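Local coordinates for uncharacterized egV family protein COG1307 (PDB 3JR7) that is of unknown function but probably binds fatty acids or related lipids, at residues Y22-D27 / Y100-S105; N135-S140 / S166-I171; F178-L183 / V287-G292; A202-P207 / K222-K227. One frame throughout, in Å; residues are numbered along the deposited sequence.

Interaction 1 (Y22-D27 / Y100-S105); sequences YKVIVD and YVVTLS
The side chains of Tyr22 and Tyr100 meet near the start of strand 22-27. Tyr100 offers an edge: Tyr22 CB lies near the plane of its ring, 3.9 Å from Tyr100 CE2, and the side chains cross at about a right angle. Phe160 adds a further ring contact to Tyr100, whose hydroxyl is hydrogen-bonded to Glu154 of helix 141-155. At the edge of the Tyr22 ring, in its plane, sits CG2 of Val24 from the same strand.

Beyond the rings, 22-27 and 100-103 run as parallel neighbours in a mixed sheet of the alpha/beta DegV fold. Tyr100 donates to Lys23 O and accepts from Ile25 N; Val102 then takes Ile25 O at 2.8 Å from its N and receives Asp27 N on its own O. Beta-branched side chains suit this buried ladder. Val24 CG1 meets Val102 CG2 at 4.2 Å on the face shared with Tyr100 and Val26, while Ile25 CG2 and Val101 CG1, 4.3 Å apart, face helix 85-92.

At the strand end Asp27 has CG between its own backbone N and carbonyl carbon (chi1 69°). Its OD2 accepts Leu104 N at 2.9 Å on its syn side, 31° out of the carboxylate plane, and Ser111 OG also bonds to it. An alanine here would probably leave Leu104 N and Ser111 OG without this acceptor and the start of the loop at Leu104 less firmly held. Leu104 CB packs 3.6 Å from Asp27 OD2, its side chain also bordering a bound PG6 molecule.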
loop_
_atom_site.group_PDB
_atom_site.type_symbol
_atom_site.label_atom_id
_atom_site.label_comp_id
_atom_site.label_asym_id
_atom_site.label_seq_id
_atom_site.Cartn_x
_atom_site.Cartn_y
_atom_site.Cartn_z
ATOM N N TYR A 22 6.465 7.545 20.060
ATOM C CA TYR A 22 5.662 6.662 19.207
ATOM C C TYR A 22 6.491 6.040 18.099
ATOM O O TYR A 22 7.501 6.580 17.720
ATOM C CB TYR A 22 4.480 7.431 18.614
ATOM C CG TYR A 22 4.789 8.386 17.478
ATOM C CD1 TYR A 22 4.655 7.993 16.171
ATOM C CD2 TYR A 22 5.136 9.687 17.720
ATOM C CE1 TYR A 22 4.886 8.865 15.132
ATOM C CE2 TYR A 22 5.400 10.579 16.680
ATOM C CZ TYR A 22 5.257 10.161 15.389
ATOM O OH TYR A 22 5.520 11.021 14.302
ATOM N N LYS A 23 6.045 4.906 17.574
ATOM C CA LYS A 23 6.640 4.339 16.377
ATOM C C LYS A 23 5.510 3.914 15.419
ATOM O O LYS A 23 4.467 3.436 15.880
ATOM C CB LYS A 23 7.553 3.179 16.745
ATOM C CG LYS A 23 8.402 2.688 15.617
ATOM C CD LYS A 23 9.528 1.735 16.091
ATOM C CE LYS A 23 9.026 0.343 16.553
ATOM N NZ LYS A 23 10.160 -0.723 16.888
ATOM N N VAL A 24 5.733 4.085 14.122
ATOM C CA VAL A 24 4.825 3.614 13.057
ATOM C C VAL A 24 5.458 2.482 12.292
ATOM O O VAL A 24 6.465 2.676 11.571
ATOM C CB VAL A 24 4.438 4.709 12.045
ATOM C CG1 VAL A 24 3.312 4.186 11.098
ATOM C CG2 VAL A 24 3.991 6.012 12.775
ATOM N N ILE A 25 4.903 1.295 12.483
ATOM C CA ILE A 25 5.361 0.090 11.822
ATOM C C ILE A 25 4.457 -0.143 10.598
ATOM O O ILE A 25 3.250 -0.126 10.712
ATOM C CB ILE A 25 5.224 -1.122 12.748
ATOM C CG1 ILE A 25 6.052 -0.903 14.050
ATOM C CG2 ILE A 25 5.628 -2.414 12.017
ATOM C CD1 ILE A 25 5.681 -1.845 15.131
ATOM N N VAL A 26 5.049 -0.379 9.458
ATOM C CA VAL A 26 4.337 -0.567 8.209
ATOM C C VAL A 26 4.851 -1.836 7.571
ATOM O O VAL A 26 6.077 -2.046 7.527
ATOM C CB VAL A 26 4.590 0.628 7.281
ATOM C CG1 VAL A 26 3.730 0.509 5.995
ATOM C CG2 VAL A 26 4.291 1.934 8.023
ATOM N N ASP A 27 3.970 -2.719 7.085
ATOM C CA ASP A 27 4.485 -3.871 6.371
ATOM C C ASP A 27 5.130 -3.400 5.064
ATOM O O ASP A 27 4.926 -2.266 4.630
ATOM C CB ASP A 27 3.462 -5.009 6.173
ATOM C CG ASP A 27 2.329 -4.667 5.201
ATOM O OD1 ASP A 27 2.520 -3.911 4.210
ATOM O OD2 ASP A 27 1.248 -5.255 5.393
ATOM N N TYR A 100 1.824 2.138 16.413
ATOM C CA TYR A 100 0.785 2.167 15.371
ATOM C C TYR A 100 1.260 1.248 14.278
ATOM O O TYR A 100 2.378 1.378 13.831
ATOM C CB TYR A 100 0.630 3.588 14.810
ATOM C CG TYR A 100 0.281 4.631 15.829
ATOM C CD1 TYR A 100 -1.023 4.749 16.309
ATOM C CD2 TYR A 100 1.239 5.527 16.291
ATOM C CE1 TYR A 100 -1.349 5.690 17.261
ATOM C CE2 TYR A 100 0.911 6.521 17.236
ATOM C CZ TYR A 100 -0.392 6.581 17.716
ATOM O OH TYR A 100 -0.746 7.527 18.623
ATOM N N VAL A 101 0.439 0.314 13.845
ATOM C CA VAL A 101 0.835 -0.658 12.823
ATOM C C VAL A 101 -0.073 -0.467 11.607
ATOM O O VAL A 101 -1.310 -0.353 11.756
ATOM C CB VAL A 101 0.739 -2.101 13.368
ATOM C CG1 VAL A 101 1.445 -3.123 12.416
ATOM C CG2 VAL A 101 1.322 -2.194 14.784
ATOM N N VAL A 102 0.506 -0.408 10.418
ATOM C CA VAL A 102 -0.272 -0.221 9.187
ATOM C C VAL A 102 -0.000 -1.374 8.257
ATOM O O VAL A 102 1.161 -1.652 7.973
ATOM C CB VAL A 102 0.116 1.066 8.475
ATOM C CG1 VAL A 102 -0.773 1.227 7.161
ATOM C CG2 VAL A 102 -0.056 2.263 9.427
ATOM N N THR A 103 -1.045 -2.083 7.849
ATOM C CA THR A 103 -0.919 -3.281 7.048
ATOM C C THR A 103 -1.718 -3.220 5.782
ATOM O O THR A 103 -2.662 -2.436 5.645
ATOM C CB THR A 103 -1.370 -4.582 7.804
ATOM O OG1 THR A 103 -2.796 -4.632 7.925
ATOM C CG2 THR A 103 -0.703 -4.691 9.189
ATOM N N LEU A 104 -1.313 -4.065 4.844
ATOM C CA LEU A 104 -2.143 -4.477 3.718
ATOM C C LEU A 104 -3.579 -4.788 4.145
ATOM O O LEU A 104 -3.814 -5.288 5.241
ATOM C CB LEU A 104 -1.549 -5.758 3.105
ATOM C CG LEU A 104 -0.400 -5.641 2.113
ATOM C CD1 LEU A 104 0.436 -6.945 2.157
ATOM C CD2 LEU A 104 -0.926 -5.326 0.729
ATOM N N SER A 105 -4.516 -4.551 3.241
ATOM C CA SER A 105 -5.877 -5.017 3.390
ATOM C C SER A 105 -5.973 -6.428 3.919
ATOM O O SER A 105 -5.355 -7.405 3.374
ATOM C CB SER A 105 -6.616 -4.984 2.050
ATOM O OG SER A 105 -7.914 -5.572 2.208
#

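Interaction 2 (N135-S140 / S166-I171)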
loop_
_atom_site.group_PDB
_atom_site.type_symbol
_atom_site.label_atom_id
_atom_site.label_comp_id
_atom_site.label_asym_id
_atom_site.label_seq_id
_atom_site.Cartn_x
_atom_site.Cartn_y
_atom_site.Cartn_z
ATOM N N ASN A 135 -5.958 -1.838 9.683
ATOM C CA ASN A 135 -6.171 -2.540 8.436
ATOM C C ASN A 135 -6.342 -1.429 7.411
ATOM O O ASN A 135 -7.349 -0.757 7.423
ATOM C CB ASN A 135 -7.466 -3.357 8.555
ATOM C CG ASN A 135 -7.958 -3.914 7.244
ATOM O OD1 ASN A 135 -7.266 -3.854 6.229
ATOM N ND2 ASN A 135 -9.167 -4.488 7.263
ATOM N N SER A 136 -5.405 -1.260 6.492
ATOM C CA SER A 136 -5.498 -0.186 5.510
ATOM C C SER A 136 -6.671 -0.314 4.560
ATOM O O SER A 136 -7.031 0.654 4.033
ATOM C CB SER A 136 -4.243 -0.085 4.634
ATOM O OG SER A 136 -4.101 -1.199 3.782
ATOM N N ARG A 137 -7.228 -1.510 4.347
ATOM C CA ARG A 137 -8.173 -1.797 3.268
ATOM C C ARG A 137 -7.622 -1.394 1.886
ATOM O O ARG A 137 -8.373 -1.003 0.989
ATOM C CB ARG A 137 -9.529 -1.163 3.578
ATOM C CG ARG A 137 -10.196 -1.816 4.876
ATOM C CD ARG A 137 -11.125 -0.862 5.648
ATOM N NE ARG A 137 -11.544 -1.481 6.909
ATOM C CZ ARG A 137 -10.956 -1.348 8.130
ATOM N NH1 ARG A 137 -9.901 -0.539 8.387
ATOM N NH2 ARG A 137 -11.480 -2.035 9.174
ATOM N N SER A 138 -6.300 -1.482 1.744
ATOM C CA SER A 138 -5.580 -0.959 0.623
ATOM C C SER A 138 -4.237 -1.693 0.504
ATOM O O SER A 138 -4.097 -2.806 1.008
ATOM C CB SER A 138 -5.423 0.584 0.759
ATOM O OG SER A 138 -4.778 1.214 -0.395
ATOM N N ALA A 139 -3.268 -1.063 -0.170
ATOM C CA ALA A 139 -1.957 -1.633 -0.429
ATOM C C ALA A 139 -1.066 -0.466 -0.804
ATOM O O ALA A 139 -1.545 0.641 -1.091
ATOM C CB ALA A 139 -2.015 -2.623 -1.602
ATOM N N SER A 140 0.233 -0.709 -0.819
ATOM C CA SER A 140 1.206 0.180 -1.452
ATOM C C SER A 140 1.080 1.556 -0.812
ATOM O O SER A 140 1.067 1.659 0.421
ATOM C CB SER A 140 0.993 0.183 -2.985
ATOM O OG SER A 140 1.827 1.138 -3.678
ATOM N N SER A 166 -8.870 9.336 14.386
ATOM C CA SER A 166 -8.646 10.192 13.203
ATOM C C SER A 166 -8.141 9.389 12.019
ATOM O O SER A 166 -8.535 9.638 10.866
ATOM C CB SER A 166 -7.670 11.348 13.459
ATOM O OG SER A 166 -8.164 12.124 14.530
ATOM N N VAL A 167 -7.283 8.414 12.302
ATOM C CA VAL A 167 -6.710 7.608 11.246
ATOM C C VAL A 167 -7.717 6.612 10.694
ATOM O O VAL A 167 -7.761 6.406 9.496
ATOM C CB VAL A 167 -5.429 6.912 11.712
ATOM C CG1 VAL A 167 -4.964 5.897 10.670
ATOM C CG2 VAL A 167 -4.328 7.994 12.017
ATOM N N GLU A 168 -8.512 5.976 11.558
ATOM C CA GLU A 168 -9.575 5.113 11.078
ATOM C C GLU A 168 -10.553 5.898 10.196
ATOM O O GLU A 168 -11.027 5.350 9.197
ATOM C CB GLU A 168 -10.288 4.334 12.207
ATOM C CG GLU A 168 -9.402 3.285 12.909
ATOM C CD GLU A 168 -9.134 1.966 12.093
ATOM O OE1 GLU A 168 -9.694 1.865 10.931
ATOM O OE2 GLU A 168 -8.402 1.034 12.651
ATOM N N CYS A 169 -10.830 7.161 10.533
ATOM C CA CYS A 169 -11.671 8.016 9.684
ATOM C C CYS A 169 -10.984 8.229 8.323
ATOM O O CYS A 169 -11.590 8.056 7.269
ATOM C CB CYS A 169 -11.950 9.380 10.347
ATOM S SG CYS A 169 -12.764 10.600 9.222
ATOM N N TYR A 170 -9.723 8.608 8.363
ATOM C CA TYR A 170 -8.967 8.747 7.131
ATOM C C TYR A 170 -9.042 7.477 6.256
ATOM O O TYR A 170 -9.255 7.577 5.028
ATOM C CB TYR A 170 -7.502 9.146 7.401
ATOM C CG TYR A 170 -6.713 9.161 6.095
ATOM C CD1 TYR A 170 -7.055 10.049 5.079
ATOM C CD2 TYR A 170 -5.687 8.259 5.850
ATOM C CE1 TYR A 170 -6.398 10.037 3.856
ATOM C CE2 TYR A 170 -4.998 8.262 4.635
ATOM C CZ TYR A 170 -5.375 9.145 3.642
ATOM O OH TYR A 170 -4.751 9.140 2.418
ATOM N N ILE A 171 -8.906 6.299 6.860
ATOM C CA ILE A 171 -8.982 5.047 6.123
ATOM C C ILE A 171 -10.323 4.929 5.405
ATOM O O ILE A 171 -10.395 4.539 4.222
ATOM C CB ILE A 171 -8.695 3.871 7.051
ATOM C CG1 ILE A 171 -7.180 3.893 7.424
ATOM C CG2 ILE A 171 -9.037 2.565 6.436
ATOM C CD1 ILE A 171 -6.798 2.878 8.517
HETATM O O HOH W 1 -8.110 -1.375 11.357
#
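Ile171 presses its branches from helix 160-173 onto the backbone of Asn135 and Ser136, where strand 130-135 ends in an Asx turn. CG2 lies 3.7 Å from Ser136 O and CD1 3.8 Å from Asn135 O; the branched isoleucine thus covers two successive carbonyls. The same CG2 also touches NH1 of Arg137. The charged part is looser. Arg137 NH1 and Glu168 OE1 form a long salt bridge of 3.5 Å, with the guanidinium and carboxylate planes turned 74° apart, so the groups do not pair flat against each other. The other carboxylate oxygen works through water: Glu168 OE2 accepts from a water at 2.8 Å, and that water accepts from Asn135 N.

Further out, His132 NE2 is a second partner of Glu168 OE2, while Phe134 and Ile146 pack on Ile171. Ser136 OG bonds to Thr103 O, tying the turn to the neighbouring strand. Arg137, Ser138 and Ala139 belong to the pocket that holds PG6, so the turn links the helix to the pocket wall. On the same helix, Cys169 is known to form an interchain disulfide.

Asparagine suits the first place of the turn because its short side chain lets OD1 reach forward to the backbone N two residues on. Asn135 OD1 accepts Arg137 N at 3.0 Å, the donor lying 56° above the carbonyl plane, and Asn135 ND2 sits over the centre of the Arg137 guanidinium, 3.7 Å above it.

Interaction 3 (F178-L183 / V287-G292)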
loop_
_atom_site.group_PDB
_atom_site.type_symbol
_atom_site.label_atom_id
_atom_site.label_comp_id
_atom_site.label_asym_id
_atom_site.label_seq_id
_atom_site.Cartn_x
_atom_site.Cartn_y
_atom_site.Cartn_z
ATOM N N PHE A 178 -6.062 1.496 -9.569
ATOM C CA PHE A 178 -4.883 1.088 -10.298
ATOM C C PHE A 178 -5.183 0.621 -11.697
ATOM O O PHE A 178 -6.297 0.176 -12.001
ATOM C CB PHE A 178 -4.069 0.045 -9.544
ATOM C CG PHE A 178 -4.761 -1.259 -9.265
ATOM C CD1 PHE A 178 -4.475 -2.392 -10.006
ATOM C CD2 PHE A 178 -5.578 -1.396 -8.168
ATOM C CE1 PHE A 178 -5.020 -3.623 -9.671
ATOM C CE2 PHE A 178 -6.159 -2.635 -7.828
ATOM C CZ PHE A 178 -5.902 -3.725 -8.572
ATOM N N VAL A 179 -4.169 0.735 -12.534
ATOM C CA VAL A 179 -4.141 0.170 -13.876
ATOM C C VAL A 179 -2.774 -0.515 -14.061
ATOM O O VAL A 179 -1.697 0.082 -13.813
ATOM C CB VAL A 179 -4.316 1.253 -14.985
ATOM C CG1 VAL A 179 -4.234 0.614 -16.365
ATOM C CG2 VAL A 179 -5.646 1.987 -14.843
ATOM N N LEU A 180 -2.822 -1.769 -14.466
ATOM C CA LEU A 180 -1.636 -2.560 -14.692
ATOM C C LEU A 180 -1.530 -2.961 -16.156
ATOM O O LEU A 180 -2.529 -2.978 -16.854
ATOM C CB LEU A 180 -1.700 -3.856 -13.881
ATOM C CG LEU A 180 -1.987 -3.668 -12.391
ATOM C CD1 LEU A 180 -1.859 -5.017 -11.665
ATOM C CD2 LEU A 180 -1.095 -2.590 -11.791
ATOM N N GLU A 181 -0.317 -3.296 -16.593
ATOM C CA GLU A 181 -0.130 -4.014 -17.866
ATOM C C GLU A 181 -0.425 -5.477 -17.668
ATOM O O GLU A 181 -0.862 -6.147 -18.604
ATOM C CB GLU A 181 1.314 -3.848 -18.381
ATOM C CG GLU A 181 1.720 -2.420 -18.656
ATOM C CD GLU A 181 1.107 -1.833 -19.963
ATOM O OE1 GLU A 181 0.290 -2.495 -20.639
ATOM O OE2 GLU A 181 1.450 -0.684 -20.313
ATOM N N ASN A 182 -0.145 -5.998 -16.464
ATOM C CA ASN A 182 -0.203 -7.438 -16.242
ATOM C C ASN A 182 -0.901 -7.833 -14.911
ATOM O O ASN A 182 -0.291 -7.762 -13.854
ATOM C CB ASN A 182 1.224 -7.963 -16.282
ATOM C CG ASN A 182 1.306 -9.461 -16.074
ATOM O OD1 ASN A 182 0.280 -10.147 -16.060
ATOM N ND2 ASN A 182 2.545 -9.986 -15.936
ATOM N N LEU A 183 -2.159 -8.275 -15.007
ATOM C CA LEU A 183 -2.989 -8.644 -13.848
ATOM C C LEU A 183 -2.812 -10.076 -13.406
ATOM O O LEU A 183 -3.436 -10.515 -12.431
ATOM C CB LEU A 183 -4.476 -8.427 -14.157
ATOM C CG LEU A 183 -4.985 -6.993 -14.147
ATOM C CD1 LEU A 183 -6.280 -6.951 -14.891
ATOM C CD2 LEU A 183 -5.212 -6.512 -12.751
ATOM N N VAL A 287 5.781 -7.064 -7.248
ATOM C CA VAL A 287 5.335 -8.407 -7.573
ATOM C C VAL A 287 3.896 -8.441 -8.101
ATOM O O VAL A 287 3.596 -9.136 -9.079
ATOM C CB VAL A 287 5.480 -9.340 -6.359
ATOM C CG1 VAL A 287 4.748 -10.662 -6.586
ATOM C CG2 VAL A 287 7.001 -9.590 -6.030
ATOM N N TYR A 288 2.990 -7.708 -7.457
ATOM C CA TYR A 288 1.576 -7.714 -7.849
ATOM C C TYR A 288 1.219 -6.667 -8.911
ATOM O O TYR A 288 0.304 -6.891 -9.710
ATOM C CB TYR A 288 0.680 -7.629 -6.599
ATOM C CG TYR A 288 0.737 -8.935 -5.819
ATOM C CD1 TYR A 288 0.021 -10.053 -6.254
ATOM C CD2 TYR A 288 1.572 -9.100 -4.750
ATOM C CE1 TYR A 288 0.055 -11.233 -5.587
ATOM C CE2 TYR A 288 1.643 -10.344 -4.049
ATOM C CZ TYR A 288 0.885 -11.394 -4.487
ATOM O OH TYR A 288 0.926 -12.640 -3.878
ATOM N N ALA A 289 1.923 -5.543 -8.954
ATOM C CA ALA A 289 1.610 -4.513 -9.963
ATOM C C ALA A 289 2.214 -4.848 -11.325
ATOM O O ALA A 289 1.649 -4.534 -12.391
ATOM C CB ALA A 289 2.084 -3.139 -9.490
ATOM N N ASN A 290 3.408 -5.402 -11.270
ATOM C CA ASN A 290 4.193 -5.788 -12.430
ATOM C C ASN A 290 4.702 -4.584 -13.197
ATOM O O ASN A 290 4.296 -3.412 -12.958
ATOM C CB ASN A 290 3.424 -6.771 -13.349
ATOM C CG ASN A 290 3.405 -8.182 -12.802
ATOM O OD1 ASN A 290 2.332 -8.794 -12.621
ATOM N ND2 ASN A 290 4.588 -8.730 -12.568
ATOM N N ASP A 291 5.661 -4.877 -14.076
ATOM C CA ASP A 291 6.317 -3.844 -14.872
ATOM C C ASP A 291 5.236 -2.999 -15.537
ATOM O O ASP A 291 4.324 -3.545 -16.145
ATOM C CB ASP A 291 7.138 -4.536 -15.977
ATOM C CG ASP A 291 8.055 -3.588 -16.732
ATOM O OD1 ASP A 291 8.257 -2.404 -16.343
ATOM O OD2 ASP A 291 8.639 -4.108 -17.690
ATOM N N GLY A 292 5.328 -1.689 -15.398
ATOM C CA GLY A 292 4.381 -0.799 -16.053
ATOM C C GLY A 292 3.105 -0.439 -15.279
ATOM O O GLY A 292 2.276 0.313 -15.786
HETATM O O HOH W 2 1.806 -4.143 -15.026
HETATM O O HOH W 3 -0.752 -8.743 -11.387
#
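One water is gripped by three backbone groups: it accepts from Glu181 N at 2.8 Å and donates to Ala289 O at 2.7 Å and to Asp291 O. It thus joins the loop after strand 176-179, a strand of the second mixed sheet of this alpha/beta DegV fold, to the C-terminal end of helix 283-289, where the last carbonyls lack helical partners ahead of them. A second water lies 2.7 Å from both Asn182 O and Tyr288 O.

Leu180 packs against the C-terminal end of the helix: CD1 lies 3.5 Å from Tyr288 O, and CD2 lies 3.4 Å from Ala289 O and also meets Ala289 CB. An alanine in place of Leu180 would probably open a gap beneath the helix end and leave Ala289 CB without this packing partner. The side-chain amides of Asn182 and Asn290 are stacked, their planes 13° apart. Tyr288 belongs to the PG6 pocket, its hydroxyl bonded to Thr80 and Asn189.

The chain leaves the helix at Asn290 with positive phi and comes round to Gly292, where a side chain would not fit: a CB there would lie only 2.8 Å from Glu181 CG. Asn182 OD1 caps the backbone N of Asp184, at the turn into helix 184-188.

Interaction 4 (A202-P207 / K222-K227); sequences ALNIKP and KARGMK
Lys206 and Ala223 make the tight part of this contact. Lys206 N donates to Ala223 O at 2.6 Å, whereas the return bond, Ala223 N to Lys206 O, is longer at 3.2 Å and more bent (145°). Next to them Gly225 N gives a short bond of 2.7 Å to Asn204 O. On the face of Lys206 and Ala223 the lysine bends at chi2 (-63°), and further along its CE is pressed to 3.4 Å from CE of Met226, present as selenomethionine. The small methyl of Ala223 suits the seat beneath helix 226-240, while the charged end of Lys206 has a long, weak ion pair with Glu181.

The other face is looser and more open to solvent. Ile205 CD1 rests between the aliphatic stems of Lys222 and Arg224, 4.1 Å from Lys222 CD and 4.0 Å from Arg224 CG. Ala202 CB lies over one face of the Arg224 guanidinium, 3.5 Å from NE, and the extended Lys222 carries its amine away. Long stems ending in charge fit here, their methylenes covering the isoleucine.

Gly225, whose positive phi suits a residue without a side chain, occupies the N-cap of helix 226-240. The whole is an antiparallel beta hairpin, its second strand outermost in the sheet within this chain, that runs straight into a helix.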
loop_
_atom_site.group_PDB
_atom_site.type_symbol
_atom_site.label_atom_id
_atom_site.label_comp_id
_atom_site.label_asym_id
_atom_site.label_seq_id
_atom_site.Cartn_x
_atom_site.Cartn_y
_atom_site.Cartn_z
ATOM N N ALA A 202 -10.858 -7.204 -26.815
ATOM C CA ALA A 202 -9.711 -6.541 -27.447
ATOM C C ALA A 202 -8.418 -6.786 -26.671
ATOM O O ALA A 202 -8.378 -6.612 -25.456
ATOM C CB ALA A 202 -9.975 -5.036 -27.563
ATOM N N LEU A 203 -7.353 -7.155 -27.378
ATOM C CA LEU A 203 -6.085 -7.489 -26.713
ATOM C C LEU A 203 -5.394 -6.311 -25.983
ATOM O O LEU A 203 -4.539 -6.554 -25.116
ATOM C CB LEU A 203 -5.099 -8.166 -27.688
ATOM C CG LEU A 203 -5.282 -9.688 -27.887
ATOM C CD1 LEU A 203 -4.346 -10.219 -28.984
ATOM C CD2 LEU A 203 -5.074 -10.473 -26.559
ATOM N N ASN A 204 -5.763 -5.069 -26.321
ATOM C CA ASN A 204 -5.221 -3.900 -25.638
ATOM C C ASN A 204 -6.168 -3.328 -24.565
ATOM O O ASN A 204 -5.897 -2.240 -24.052
ATOM C CB ASN A 204 -4.796 -2.798 -26.627
ATOM C CG ASN A 204 -5.946 -2.287 -27.493
ATOM O OD1 ASN A 204 -6.955 -2.991 -27.711
ATOM N ND2 ASN A 204 -5.781 -1.062 -28.044
ATOM N N ILE A 205 -7.242 -4.042 -24.223
ATOM C CA ILE A 205 -8.148 -3.574 -23.162
ATOM C C ILE A 205 -7.409 -3.479 -21.833
ATOM O O ILE A 205 -6.668 -4.373 -21.489
ATOM C CB ILE A 205 -9.365 -4.483 -22.986
ATOM C CG1 ILE A 205 -10.464 -3.996 -23.900
ATOM C CG2 ILE A 205 -10.051 -4.209 -21.703
ATOM C CD1 ILE A 205 -11.119 -2.747 -23.308
ATOM N N LYS A 206 -7.534 -2.366 -21.144
ATOM C CA LYS A 206 -6.902 -2.210 -19.829
ATOM C C LYS A 206 -8.012 -1.922 -18.808
ATOM O O LYS A 206 -8.624 -0.879 -18.891
ATOM C CB LYS A 206 -5.918 -1.043 -19.831
ATOM C CG LYS A 206 -4.803 -1.109 -20.824
ATOM C CD LYS A 206 -3.898 -2.277 -20.567
ATOM C CE LYS A 206 -2.622 -2.142 -21.289
ATOM N NZ LYS A 206 -2.664 -2.819 -22.602
ATOM N N PRO A 207 -8.285 -2.862 -17.867
ATOM C CA PRO A 207 -9.172 -2.559 -16.759
ATOM C C PRO A 207 -8.647 -1.439 -15.851
ATOM O O PRO A 207 -7.454 -1.392 -15.543
ATOM C CB PRO A 207 -9.231 -3.874 -15.969
ATOM C CG PRO A 207 -8.755 -4.913 -16.885
ATOM C CD PRO A 207 -7.804 -4.254 -17.824
ATOM N N LYS A 222 -12.901 0.332 -17.948
ATOM C CA LYS A 222 -11.956 -0.246 -18.856
ATOM C C LYS A 222 -11.853 0.636 -20.079
ATOM O O LYS A 222 -12.728 1.444 -20.349
ATOM C CB LYS A 222 -12.397 -1.645 -19.303
ATOM C CG LYS A 222 -13.683 -1.616 -20.126
ATOM C CD LYS A 222 -14.068 -3.013 -20.537
ATOM C CE LYS A 222 -15.318 -2.967 -21.422
ATOM N NZ LYS A 222 -15.796 -4.394 -21.575
ATOM N N ALA A 223 -10.766 0.457 -20.800
ATOM C CA ALA A 223 -10.484 1.232 -21.990
ATOM C C ALA A 223 -9.511 0.465 -22.865
ATOM O O ALA A 223 -8.689 -0.324 -22.357
ATOM C CB ALA A 223 -9.879 2.581 -21.617
ATOM N N ARG A 224 -9.522 0.767 -24.163
ATOM C CA ARG A 224 -8.527 0.223 -25.078
ATOM C C ARG A 224 -7.257 1.022 -25.056
ATOM O O ARG A 224 -7.232 2.171 -25.415
ATOM C CB ARG A 224 -9.074 0.157 -26.500
ATOM C CG ARG A 224 -10.222 -0.773 -26.613
ATOM C CD ARG A 224 -10.504 -1.084 -28.066
ATOM N NE ARG A 224 -11.613 -2.011 -28.155
ATOM C CZ ARG A 224 -12.162 -2.415 -29.299
ATOM N NH1 ARG A 224 -11.718 -1.988 -30.473
ATOM N NH2 ARG A 224 -13.175 -3.251 -29.261
ATOM N N GLY A 225 -6.185 0.397 -24.637
ATOM C CA GLY A 225 -4.906 1.054 -24.538
ATOM C C GLY A 225 -4.706 1.877 -23.271
ATOM O O GLY A 225 -5.647 2.409 -22.665
HETATM N N MSE A 226 -3.449 2.019 -22.912
HETATM C CA MSE A 226 -3.057 2.602 -21.646
HETATM C C MSE A 226 -3.389 4.086 -21.588
HETATM O O MSE A 226 -3.698 4.619 -20.531
HETATM C CB MSE A 226 -1.558 2.362 -21.497
HETATM C CG MSE A 226 -0.980 2.788 -20.288
HETATM SE SE MSE A 226 -1.826 2.122 -18.699
HETATM C CE MSE A 226 -1.679 0.172 -19.010
ATOM N N LYS A 227 -3.286 4.779 -22.724
ATOM C CA LYS A 227 -3.482 6.218 -22.733
ATOM C C LYS A 227 -4.912 6.562 -22.354
ATOM O O LYS A 227 -5.155 7.455 -21.507
ATOM C CB LYS A 227 -3.168 6.786 -24.110
ATOM C CG LYS A 227 -3.222 8.313 -24.138
ATOM C CD LYS A 227 -2.907 8.850 -25.549
ATOM C CE LYS A 227 -3.994 9.777 -26.050
ATOM N NZ LYS A 227 -5.335 9.061 -26.212
#

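How the interactions relate
From the N terminus, interaction 1 closes first, bringing 22-27 beside 100-105 across 72 residues of helices and strands. Interaction 2 follows in series, a short closure from the end of strand 130-135 to helix 160-173. The two touch: Ser105 N probably bonds to Ser138 O and Thr103 O to Ser136 N, tying the loop after strand 130-135 to the end of strand 98-103, its neighbour in the first sheet. The chain then passes to the second sheet. Interaction 3 spans the longest loop, 178-183 to 287-292, and the hairpin of interaction 4 falls within it. These two meet where Val179 packs on Met226 at the start of helix 226-240 and Leu183 on Pro207; strands 176-179 and 205-211 are neighbours there.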